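Local coordinates for conserved domain protein (Streptococcus pneumoniae, PDB 2I7R), which is of unknown function but belongs to the glyoxalase/bleomycin resistance protein/dioxygenase superfamily, whose members are built from paired beta-alpha-beta-beta-beta modules, at residues 79-84 and 112-117. Numbering follows the deposited sequence.
Sequences KRLNEL and LDFYRM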
loop_
_atom_site.group_PDB
_atom_site.type_symbol
_atom_site.label_atom_id
_atom_site.label_comp_id
_atom_site.label_asym_id
_atom_site.label_seq_id
_atom_site.Cartn_x
_atom_site.Cartn_y
_atom_site.Cartn_z
ATOM N N LYS A 79 5.073 -22.656 6.530
ATOM C CA LYS A 79 5.469 -23.451 7.681
ATOM C C LYS A 79 5.816 -22.541 8.868
ATOM O O LYS A 79 5.385 -22.786 9.995
ATOM C CB LYS A 79 6.674 -24.345 7.338
ATOM C CG LYS A 79 7.059 -25.333 8.467
ATOM C CD LYS A 79 8.541 -25.715 8.421
ATOM C CE LYS A 79 8.783 -26.837 7.411
ATOM N NZ LYS A 79 9.852 -27.766 7.945
ATOM N N ARG A 80 6.593 -21.502 8.589
ATOM C CA ARG A 80 7.020 -20.550 9.594
ATOM C C ARG A 80 5.799 -19.939 10.274
ATOM O O ARG A 80 5.692 -19.931 11.528
ATOM C CB ARG A 80 7.912 -19.470 8.954
ATOM C CG ARG A 80 8.465 -18.435 9.909
ATOM C CD ARG A 80 9.333 -17.409 9.195
ATOM N NE ARG A 80 8.648 -16.695 8.113
ATOM C CZ ARG A 80 7.748 -15.715 8.273
ATOM N NH1 ARG A 80 7.370 -15.316 9.498
ATOM N NH2 ARG A 80 7.190 -15.147 7.186
ATOM N N LEU A 81 4.869 -19.467 9.455
ATOM C CA LEU A 81 3.676 -18.799 9.947
ATOM C C LEU A 81 2.734 -19.717 10.719
ATOM O O LEU A 81 2.110 -19.274 11.684
ATOM C CB LEU A 81 2.939 -18.051 8.824
ATOM C CG LEU A 81 3.748 -16.940 8.151
ATOM C CD1 LEU A 81 3.176 -16.552 6.736
ATOM C CD2 LEU A 81 3.949 -15.710 9.087
ATOM N N ASN A 82 2.616 -20.973 10.285
ATOM C CA ASN A 82 1.762 -21.974 10.956
ATOM C C ASN A 82 2.300 -22.268 12.341
ATOM O O ASN A 82 1.528 -22.366 13.294
ATOM C CB ASN A 82 1.693 -23.303 10.182
ATOM C CG ASN A 82 0.586 -23.335 9.154
ATOM O OD1 ASN A 82 -0.187 -22.376 8.987
ATOM N ND2 ASN A 82 0.497 -24.453 8.443
ATOM N N GLU A 83 3.621 -22.433 12.440
ATOM C CA GLU A 83 4.270 -22.652 13.738
ATOM C C GLU A 83 4.043 -21.462 14.654
ATOM O O GLU A 83 3.955 -21.650 15.845
ATOM C CB GLU A 83 5.777 -22.857 13.621
ATOM C CG GLU A 83 6.254 -24.017 12.793
ATOM C CD GLU A 83 7.787 -24.000 12.647
ATOM O OE1 GLU A 83 8.467 -23.832 13.696
ATOM O OE2 GLU A 83 8.313 -24.141 11.505
ATOM N N LEU A 84 3.947 -20.249 14.104
ATOM C CA LEU A 84 3.686 -19.041 14.897
ATOM C C LEU A 84 2.240 -18.891 15.360
ATOM O O LEU A 84 1.975 -18.133 16.276
ATOM C CB LEU A 84 4.074 -17.769 14.123
ATOM C CG LEU A 84 5.550 -17.392 14.098
ATOM C CD1 LEU A 84 5.740 -16.213 13.149
ATOM C CD2 LEU A 84 6.055 -17.061 15.530
ATOM N N LEU A 112 -1.952 -9.870 4.156
ATOM C CA LEU A 112 -0.671 -9.955 3.460
ATOM C C LEU A 112 -0.715 -11.160 2.541
ATOM O O LEU A 112 -1.305 -12.194 2.893
ATOM C CB LEU A 112 0.517 -10.037 4.436
ATOM C CG LEU A 112 0.837 -8.696 5.151
ATOM C CD1 LEU A 112 -0.105 -8.465 6.311
ATOM C CD2 LEU A 112 2.302 -8.635 5.648
ATOM N N ASP A 113 -0.102 -11.010 1.371
ATOM C CA ASP A 113 0.094 -12.138 0.454
ATOM C C ASP A 113 1.581 -12.344 0.249
ATOM O O ASP A 113 2.280 -11.434 -0.184
ATOM C CB ASP A 113 -0.608 -11.856 -0.882
ATOM C CG ASP A 113 -0.359 -12.929 -1.934
ATOM O OD1 ASP A 113 -0.180 -14.101 -1.570
ATOM O OD2 ASP A 113 -0.350 -12.594 -3.127
ATOM N N PHE A 114 2.071 -13.524 0.622
ATOM C CA PHE A 114 3.415 -13.956 0.249
ATOM C C PHE A 114 3.290 -14.812 -1.029
ATOM O O PHE A 114 2.661 -15.869 -1.008
ATOM C CB PHE A 114 4.060 -14.736 1.400
ATOM C CG PHE A 114 4.192 -13.934 2.678
ATOM C CD1 PHE A 114 5.342 -13.196 2.930
ATOM C CD2 PHE A 114 3.162 -13.907 3.614
ATOM C CE1 PHE A 114 5.478 -12.461 4.121
ATOM C CE2 PHE A 114 3.281 -13.175 4.813
ATOM C CZ PHE A 114 4.430 -12.446 5.067
ATOM N N TYR A 115 3.870 -14.340 -2.135
ATOM C CA TYR A 115 3.652 -14.972 -3.430
ATOM C C TYR A 115 4.944 -15.105 -4.263
ATOM O O TYR A 115 5.930 -14.447 -3.991
ATOM C CB TYR A 115 2.545 -14.231 -4.239
ATOM C CG TYR A 115 3.032 -12.971 -4.950
ATOM C CD1 TYR A 115 3.225 -12.946 -6.330
ATOM C CD2 TYR A 115 3.323 -11.816 -4.222
ATOM C CE1 TYR A 115 3.691 -11.784 -6.969
ATOM C CE2 TYR A 115 3.761 -10.672 -4.836
ATOM C CZ TYR A 115 3.946 -10.657 -6.209
ATOM O OH TYR A 115 4.416 -9.501 -6.776
ATOM N N ARG A 116 4.906 -15.990 -5.255
ATOM C CA ARG A 116 5.967 -16.100 -6.262
ATOM C C ARG A 116 5.382 -16.455 -7.612
ATOM O O ARG A 116 4.325 -17.026 -7.702
ATOM C CB ARG A 116 7.104 -17.086 -5.859
ATOM C CG ARG A 116 6.655 -18.396 -5.300
ATOM C CD ARG A 116 7.832 -19.456 -5.241
ATOM N NE ARG A 116 8.111 -19.863 -6.588
ATOM C CZ ARG A 116 7.376 -20.722 -7.299
ATOM N NH1 ARG A 116 6.354 -21.377 -6.770
ATOM N NH2 ARG A 116 7.697 -20.935 -8.569
HETATM N N MSE A 117 6.083 -16.102 -8.667
HETATM C CA MSE A 117 5.575 -16.324 -10.020
HETATM C C MSE A 117 6.448 -17.291 -10.869
HETATM O O MSE A 117 7.599 -17.494 -10.531
HETATM C CB MSE A 117 5.399 -14.967 -10.698
HETATM C CG MSE A 117 4.396 -14.076 -9.958
HETATM SE SE MSE A 117 4.073 -12.353 -10.840
HETATM C CE MSE A 117 5.692 -11.413 -10.270
#
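Leu81, on the helix, meets the Phe114 ring, on the strand, through a single methyl: CD1 lies 3.9 Å from CE2 of Phe114 and 4.1 Å from CD2, so the methyl meets the CD2-CE2 bond of the ring. The two side chains meet obliquely. In both residues CG stands anti to the carbonyl carbon, beside the backbone N, and both CB atoms point across the gap. Side chains alone bridge the two backbones, as the CA atoms of Leu81 and Phe114, the nearest pair, remain 10.8 Å apart.

This buried apolar pair is the tight part of the contact. The looser, partly exposed side belongs to Arg80, whose side chain runs out extended through CD (chi2 180°) and then turns at the CG-CD bond (chi3 57°), bringing the guanidinium edge toward Phe114. There NH2 comes only within 4.4 Å of Phe114 CZ, which lies near the guanidinium plane, so the guanidinium is not laid flat on the ring. Hydrogen bonds from NH2 to Asn77 OD1 and Ile26 O instead hold that end. The two segments bury just 90 Å² together.

Helix 74-84 thus packs against the mixed sheet of its beta-alpha-beta-beta-beta module: Leu81 also touches Leu102 and Val104 of strand 100-105, while Phe114 reaches Val104 and Ile26 of helix 16-27.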